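B-agarase (Saccharophagus degradans, PDB 4BQ2) hydrolyses agarose as an exo-acting beta-agarase of glycoside hydrolase family 50, probably releasing short products from chain ends. Local coordinates at residues L203-E206 and F207-A211; F487-N490 and E491-F494; T707-A710 and Y711-E714. All coordinates share one frame; numbering follows the deposited sequence.

Interaction 1: L203-E206 and F207-A211; sequences LVDE and FGQNA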
loop_
_atom_site.group_PDB
_atom_site.type_symbol
_atom_site.label_atom_id
_atom_site.label_comp_id
_atom_site.label_asym_id
_atom_site.label_seq_id
_atom_site.Cartn_x
_atom_site.Cartn_y
_atom_site.Cartn_z
ATOM N N LEU A 203 12.229 2.868 -21.787
ATOM C CA LEU A 203 10.918 3.059 -21.150
ATOM C C LEU A 203 10.577 4.511 -20.827
ATOM O O LEU A 203 9.433 4.904 -20.910
ATOM C CB LEU A 203 10.878 2.261 -19.844
ATOM C CG LEU A 203 11.089 0.761 -20.041
ATOM C CD1 LEU A 203 11.051 0.013 -18.702
ATOM C CD2 LEU A 203 10.098 0.209 -21.066
ATOM N N VAL A 204 11.592 5.282 -20.434
ATOM C CA VAL A 204 11.412 6.603 -19.838
ATOM C C VAL A 204 12.014 7.711 -20.700
ATOM O O VAL A 204 13.142 7.593 -21.187
ATOM C CB VAL A 204 12.083 6.667 -18.432
ATOM C CG1 VAL A 204 11.557 7.858 -17.654
ATOM C CG2 VAL A 204 11.876 5.371 -17.646
ATOM N N ASP A 205 11.243 8.771 -20.897
ATOM C CA ASP A 205 11.709 9.971 -21.569
ATOM C C ASP A 205 12.394 10.961 -20.597
ATOM O O ASP A 205 12.648 10.607 -19.432
ATOM C CB ASP A 205 10.566 10.590 -22.382
ATOM C CG ASP A 205 9.527 11.293 -21.528
ATOM O OD1 ASP A 205 9.704 11.466 -20.275
ATOM O OD2 ASP A 205 8.529 11.707 -22.133
ATOM N N GLU A 206 12.715 12.184 -21.044
ATOM C CA GLU A 206 13.516 13.077 -20.202
ATOM C C GLU A 206 12.707 13.645 -19.012
ATOM O O GLU A 206 13.306 14.146 -18.066
ATOM C CB GLU A 206 14.156 14.237 -21.006
ATOM C CG GLU A 206 13.140 15.178 -21.635
ATOM C CD GLU A 206 12.733 14.757 -23.040
ATOM O OE1 GLU A 206 12.579 13.524 -23.308
ATOM O OE2 GLU A 206 12.563 15.676 -23.876
ATOM N N PHE A 207 11.379 13.530 -19.083
ATOM C CA PHE A 207 10.425 14.040 -18.072
ATOM C C PHE A 207 9.997 12.919 -17.102
ATOM O O PHE A 207 9.151 13.125 -16.208
ATOM C CB PHE A 207 9.186 14.636 -18.768
ATOM C CG PHE A 207 9.501 15.758 -19.719
ATOM C CD1 PHE A 207 9.968 16.993 -19.240
ATOM C CD2 PHE A 207 9.359 15.577 -21.104
ATOM C CE1 PHE A 207 10.281 18.018 -20.123
ATOM C CE2 PHE A 207 9.642 16.616 -21.993
ATOM C CZ PHE A 207 10.114 17.827 -21.509
ATOM N N GLY A 208 10.575 11.731 -17.267
ATOM C CA GLY A 208 10.169 10.583 -16.441
ATOM C C GLY A 208 8.887 9.876 -16.888
ATOM O O GLY A 208 8.422 8.973 -16.189
ATOM N N GLN A 209 8.336 10.254 -18.049
ATOM C CA GLN A 209 7.090 9.647 -18.600
ATOM C C GLN A 209 7.352 8.399 -19.450
ATOM O O GLN A 209 8.451 8.190 -19.943
ATOM C CB GLN A 209 6.323 10.657 -19.466
ATOM C CG GLN A 209 6.152 12.028 -18.845
ATOM C CD GLN A 209 5.590 13.064 -19.813
ATOM O OE1 GLN A 209 4.554 13.655 -19.547
ATOM N NE2 GLN A 209 6.257 13.265 -20.956
ATOM N N ASN A 210 6.326 7.580 -19.607
ATOM C CA ASN A 210 6.341 6.412 -20.485
ATOM C C ASN A 210 6.732 6.901 -21.881
ATOM O O ASN A 210 6.003 7.678 -22.515
ATOM C CB ASN A 210 4.945 5.787 -20.469
ATOM C CG ASN A 210 4.849 4.506 -21.273
ATOM O OD1 ASN A 210 5.446 4.388 -22.352
ATOM N ND2 ASN A 210 4.076 3.533 -20.747
ATOM N N ALA A 211 7.907 6.502 -22.333
ATOM C CA ALA A 211 8.402 7.038 -23.643
ATOM C C ALA A 211 7.724 6.415 -24.869
ATOM O O ALA A 211 7.710 7.017 -25.942
ATOM C CB ALA A 211 9.923 6.914 -23.737
HETATM O O HOH W 1 7.704 2.888 -21.879
#
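Leu203 and Ala211 meet through a short backbone bond, Ala211 N to Leu203 O (2.6 Å), where the chain doubles back through a type I turn from Asp205 to Gly208. Val204 and Asn210 form a single beta bridge, and two more backbone bonds zip the reversal together: Asp205 N to Gln209 O (3.0 Å) and, closing the turn, Gly208 N to Asp205 O (3.2 Å). Gly208 sits at a positive phi of 80°, where a CB would crowd the preceding carbonyl oxygen; Val204 CG1 packs tightly on its CA (3.3 Å).

Asp205 suits the first turn position because its short carboxylate can fold back over the backbone. Its chi1 of 74° sets CG between N and the carbonyl carbon, and OD1 thereby accepts from two amides, Phe207 N (2.9 Å) and Gln209 N (2.9 Å), which approach from opposite faces of the carboxylate plane. The other oxygen, OD2, offers its syn lone pair to Gln209 NE2 at 3.0 Å, nearly in the amide plane; that nitrogen also donates to Ile219 O. Both oxygens are therefore bonded and the group is fixed in rotation. Glu206 bends at chi2 to lay its CG over the centre of the Phe207 ring, a CH-pi contact of 3.8 Å to the centroid, with its carboxylate stacked near the rim. Beside the Ala211-Leu203 bond a water donates to both Leu203 O and Asn210 OD1, while Asn210 ND2 donates to Gly661 O. The bonding is that of a 3:5 hairpin, a type I turn with a G1 bulge at Gly208, reinforced by an Asx turn at Asp205.

Interaction 2: F487-N490 and E491-F494; sequences FIDN and EKSF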
loop_
_atom_site.group_PDB
_atom_site.type_symbol
_atom_site.label_atom_id
_atom_site.label_comp_id
_atom_site.label_asym_id
_atom_site.label_seq_id
_atom_site.Cartn_x
_atom_site.Cartn_y
_atom_site.Cartn_z
ATOM N N PHE A 487 1.526 9.622 14.042
ATOM C CA PHE A 487 1.647 8.190 13.698
ATOM C C PHE A 487 3.026 7.685 14.098
ATOM O O PHE A 487 4.039 8.400 13.937
ATOM C CB PHE A 487 1.532 7.983 12.180
ATOM C CG PHE A 487 0.156 8.288 11.647
ATOM C CD1 PHE A 487 -0.923 7.432 11.921
ATOM C CD2 PHE A 487 -0.065 9.413 10.873
ATOM C CE1 PHE A 487 -2.195 7.711 11.425
ATOM C CE2 PHE A 487 -1.349 9.706 10.384
ATOM C CZ PHE A 487 -2.411 8.846 10.664
ATOM N N ILE A 488 3.081 6.496 14.662
ATOM C CA ILE A 488 4.389 5.890 14.928
ATOM C C ILE A 488 4.407 4.514 14.251
ATOM O O ILE A 488 3.505 3.691 14.470
ATOM C CB ILE A 488 4.701 5.755 16.433
ATOM C CG1 ILE A 488 4.744 7.130 17.142
ATOM C CG2 ILE A 488 6.033 5.003 16.623
ATOM C CD1 ILE A 488 5.911 8.064 16.789
ATOM N N ASP A 489 5.423 4.284 13.416
ATOM C CA ASP A 489 5.594 2.998 12.688
ATOM C C ASP A 489 4.490 2.800 11.652
ATOM O O ASP A 489 3.678 3.668 11.473
ATOM C CB ASP A 489 5.695 1.800 13.653
ATOM C CG ASP A 489 7.028 1.747 14.391
ATOM O OD1 ASP A 489 8.035 2.358 13.913
ATOM O OD2 ASP A 489 7.067 1.091 15.470
ATOM N N ASN A 490 4.476 1.666 10.935
ATOM C CA ASN A 490 3.553 1.491 9.846
ATOM C C ASN A 490 3.560 0.036 9.398
ATOM O O ASN A 490 4.659 -0.520 9.166
ATOM C CB ASN A 490 4.007 2.378 8.670
ATOM C CG ASN A 490 3.161 2.193 7.433
ATOM O OD1 ASN A 490 2.005 2.595 7.427
ATOM N ND2 ASN A 490 3.752 1.650 6.347
ATOM N N GLU A 491 2.370 -0.578 9.290
ATOM C CA GLU A 491 2.238 -1.919 8.685
ATOM C C GLU A 491 3.255 -2.933 9.238
ATOM O O GLU A 491 3.948 -3.647 8.500
ATOM C CB GLU A 491 2.345 -1.802 7.154
ATOM C CG GLU A 491 1.248 -0.923 6.558
ATOM C CD GLU A 491 1.202 -0.968 5.040
ATOM O OE1 GLU A 491 2.070 -1.633 4.435
ATOM O OE2 GLU A 491 0.281 -0.342 4.456
ATOM N N LYS A 492 3.320 -3.013 10.564
ATOM C CA LYS A 492 4.178 -3.979 11.225
ATOM C C LYS A 492 3.572 -5.360 11.047
ATOM O O LYS A 492 2.354 -5.514 10.997
ATOM C CB LYS A 492 4.330 -3.624 12.719
ATOM C CG LYS A 492 4.867 -2.194 12.948
ATOM C CD LYS A 492 5.370 -1.993 14.394
ATOM C CE LYS A 492 6.752 -2.630 14.550
ATOM N NZ LYS A 492 7.841 -1.937 13.772
ATOM N N SER A 493 4.429 -6.363 10.926
ATOM C CA SER A 493 3.957 -7.746 10.780
ATOM C C SER A 493 3.562 -8.362 12.125
ATOM O O SER A 493 4.311 -9.172 12.697
ATOM C CB SER A 493 5.031 -8.590 10.081
ATOM O OG SER A 493 5.178 -8.170 8.715
ATOM N N PHE A 494 2.371 -8.003 12.611
ATOM C CA PHE A 494 1.874 -8.498 13.889
ATOM C C PHE A 494 1.267 -9.903 13.751
ATOM O O PHE A 494 0.972 -10.558 14.752
ATOM C CB PHE A 494 0.800 -7.560 14.457
ATOM C CG PHE A 494 1.345 -6.412 15.226
ATOM C CD1 PHE A 494 1.858 -6.587 16.505
ATOM C CD2 PHE A 494 1.298 -5.120 14.686
ATOM C CE1 PHE A 494 2.340 -5.498 17.227
ATOM C CE2 PHE A 494 1.781 -4.037 15.397
ATOM C CZ PHE A 494 2.299 -4.215 16.664
HETATM O O HOH W 2 9.303 -0.213 15.903
HETATM O O HOH W 3 7.210 0.039 11.210
#
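Asp489 OD2 is held from several directions: a water donates to it at 2.6 Å, Tyr582 OH is hydrogen-bonded to it, and Lys492 NZ forms a long salt bridge with it at 3.6 Å. The same water accepts from Lys492 NZ (3.1 Å), so solvent closes a small triangle with the two charges. Lysine suits this place because its flexible chain can curl back: bends at chi3 (78°) and chi4 (68°) carry NZ round to the aspartate, and CD lies against Asp489 OD2 and CB on the way. A second water accepts from Asn490 N (3.2 Å) and, weakly, from Lys492 NZ.

Asn490 and Glu491 run side by side, with the amide ND2 3.6 Å from Glu491 CG and the two terminal planes 24° apart. Their polar ends are positioned from outside, Asn490 OD1 by Arg603 NE, and Glu491 by Trp451 and Asn627. As in other clan GH-A (beta/alpha)8 barrels, where an Asn-Glu pair ends a barrel strand, Glu491 is probably the acid/base. The pair follows strand 483-488, which lies between strands 431-435 and 598-599; helix 565-593 packs on Ile488 of the strand and on Lys492 and Phe494 of the loop that follows.

Interaction 3: T707-A710 and Y711-E714; sequences TGRA and YDGE. With GOL (glycerol), chain I.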
loop_
_atom_site.group_PDB
_atom_site.type_symbol
_atom_site.label_atom_id
_atom_site.label_comp_id
_atom_site.label_asym_id
_atom_site.label_seq_id
_atom_site.Cartn_x
_atom_site.Cartn_y
_atom_site.Cartn_z
ATOM N N THR A 707 9.292 3.256 -13.440
ATOM C CA THR A 707 10.220 2.144 -13.330
ATOM C C THR A 707 10.467 1.739 -11.890
ATOM O O THR A 707 11.471 1.072 -11.587
ATOM C CB THR A 707 11.567 2.481 -13.999
ATOM O OG1 THR A 707 12.069 3.738 -13.496
ATOM C CG2 THR A 707 11.359 2.549 -15.513
ATOM N N GLY A 708 9.532 2.093 -11.015
ATOM C CA GLY A 708 9.632 1.716 -9.607
ATOM C C GLY A 708 10.289 2.706 -8.662
ATOM O O GLY A 708 11.352 3.248 -8.939
ATOM N N ARG A 709 9.672 2.929 -7.500
ATOM C CA ARG A 709 10.355 3.715 -6.471
ATOM C C ARG A 709 11.568 2.902 -6.011
ATOM O O ARG A 709 11.524 1.677 -5.984
ATOM C CB ARG A 709 9.422 4.060 -5.296
ATOM C CG ARG A 709 9.007 2.858 -4.438
ATOM C CD ARG A 709 8.012 3.272 -3.344
ATOM N NE ARG A 709 7.581 2.130 -2.540
ATOM C CZ ARG A 709 6.874 2.224 -1.417
ATOM N NH1 ARG A 709 6.461 3.429 -0.996
ATOM N NH2 ARG A 709 6.568 1.115 -0.736
ATOM N N ALA A 710 12.659 3.591 -5.711
ATOM C CA ALA A 710 13.923 2.945 -5.321
ATOM C C ALA A 710 13.774 1.914 -4.169
ATOM O O ALA A 710 14.411 0.848 -4.171
ATOM C CB ALA A 710 14.964 4.026 -4.986
ATOM N N TYR A 711 12.913 2.205 -3.192
ATOM C CA TYR A 711 12.760 1.325 -2.036
ATOM C C TYR A 711 12.346 -0.105 -2.394
ATOM O O TYR A 711 12.926 -1.042 -1.889
ATOM C CB TYR A 711 11.743 1.932 -1.051
ATOM C CG TYR A 711 11.497 1.167 0.254
ATOM C CD1 TYR A 711 12.567 0.709 1.046
ATOM C CD2 TYR A 711 10.192 0.994 0.733
ATOM C CE1 TYR A 711 12.340 0.091 2.272
ATOM C CE2 TYR A 711 9.948 0.369 1.949
ATOM C CZ TYR A 711 11.016 -0.091 2.705
ATOM O OH TYR A 711 10.758 -0.732 3.898
ATOM N N ASP A 712 11.351 -0.284 -3.256
ATOM C CA ASP A 712 10.821 -1.632 -3.424
ATOM C C ASP A 712 10.142 -1.910 -4.759
ATOM O O ASP A 712 9.460 -2.940 -4.893
ATOM C CB ASP A 712 9.836 -1.910 -2.271
ATOM C CG ASP A 712 8.553 -1.130 -2.424
ATOM O OD1 ASP A 712 8.500 -0.255 -3.343
ATOM O OD2 ASP A 712 7.599 -1.410 -1.647
ATOM N N GLY A 713 10.251 -0.970 -5.712
ATOM C CA GLY A 713 9.751 -1.173 -7.078
ATOM C C GLY A 713 8.270 -0.902 -7.311
ATOM O O GLY A 713 7.775 -1.083 -8.427
ATOM N N GLU A 714 7.527 -0.492 -6.282
ATOM C CA GLU A 714 6.148 -0.058 -6.553
ATOM C C GLU A 714 6.202 1.038 -7.636
ATOM O O GLU A 714 6.988 2.009 -7.521
ATOM C CB GLU A 714 5.450 0.484 -5.290
ATOM C CG GLU A 714 5.105 -0.586 -4.244
ATOM C CD GLU A 714 4.346 -0.023 -3.054
ATOM O OE1 GLU A 714 3.949 1.176 -3.090
ATOM O OE2 GLU A 714 4.119 -0.787 -2.080
HETATM C C1 GOL I . 3.070 1.553 0.143
HETATM O O1 GOL I . 3.716 0.263 0.218
HETATM C C2 GOL I . 1.551 1.330 0.142
HETATM O O2 GOL I . 1.214 0.591 1.326
HETATM C C3 GOL I . 1.129 0.524 -1.099
HETATM O O3 GOL I . 1.318 1.368 -2.235
#
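Gly708 passes so close to Gly713 that their CA atoms are 3.8 Å apart: a CB on Gly708 would run into Gly713 CA, while Gly713 is suited by its positive phi. Gly708 CA also makes a CA-H...O contact with Glu714 O.

Arg709 follows, and its backbone is held at both ends. Its N donates to Glu714 O (2.8 Å), and its carbonyl accepts from Gly713 N (2.9 Å) in the carbonyl plane and weakly from Asp712 N, so the chain curls round this one residue. The side chain leaves with CG lodged between N and the carbonyl carbon (chi1 69°), then runs fully extended to NE, a reach that brings the guanidinium edge to Asp712 and one of its faces to Glu714. It grips Asp712 side-on: NE meets OD1 at 2.7 Å and NH2 meets OD2 at 2.9 Å, both oxygens lying within the guanidinium plane, whereas the nitrogens come from above the carboxylate plane.

Aspartate fits here because OD1 also accepts from Glu714 N (3.1 Å), on the opposite face of the carboxylate from Arg709 NE; this bond to the amide two residues on defines an Asx turn. Arg709, Asp712 and Glu714 form a salt-bridge network inside the loop between strand 693-699 and helix 729-739, with the Asx turn holding the aspartate.

Glu714 extends alongside the arginine and stacks its carboxylate on one guanidinium face, the planes 13° apart. Its OE2 is 3.4 Å from Arg709 NH2 but well out of plane, so this salt bridge rests on charge alone. Both of its oxygens accept from glycerol, whose O1 donates to OE2 and O3 to OE1; O1 in turn takes a weak bond from Arg709 NH2.

Ala710, its CB pointing away from the other segment, leads into Tyr711, whose CD2 lies 3.8 Å above the other guanidinium face, towards its rim.

How the interactions relate
Glycerol, probably a crystallisation additive, marks the ground between interactions 2 and 3. While hydrogen-bonded to Glu714 it also bonds to Glu652 OE1, and glycerol O2 lies 3.4 Å from Glu491 OE2. The two contacts do not touch, their nearest atoms being about 7 Å apart and their centres 20 Å, yet this glycerol reaches groups of both, consistent with a shared pocket, probably the substrate cleft. Interaction 1 lies farther out: its centre is 34 Å from that of interaction 2 and 15 Å from that of interaction 3. It meets interaction 3 through hydrophobic packing of Val204 CG2 on Thr707 CG2 at 3.6 Å, joining the 203-211 hairpin to the start of the 707-714 segment.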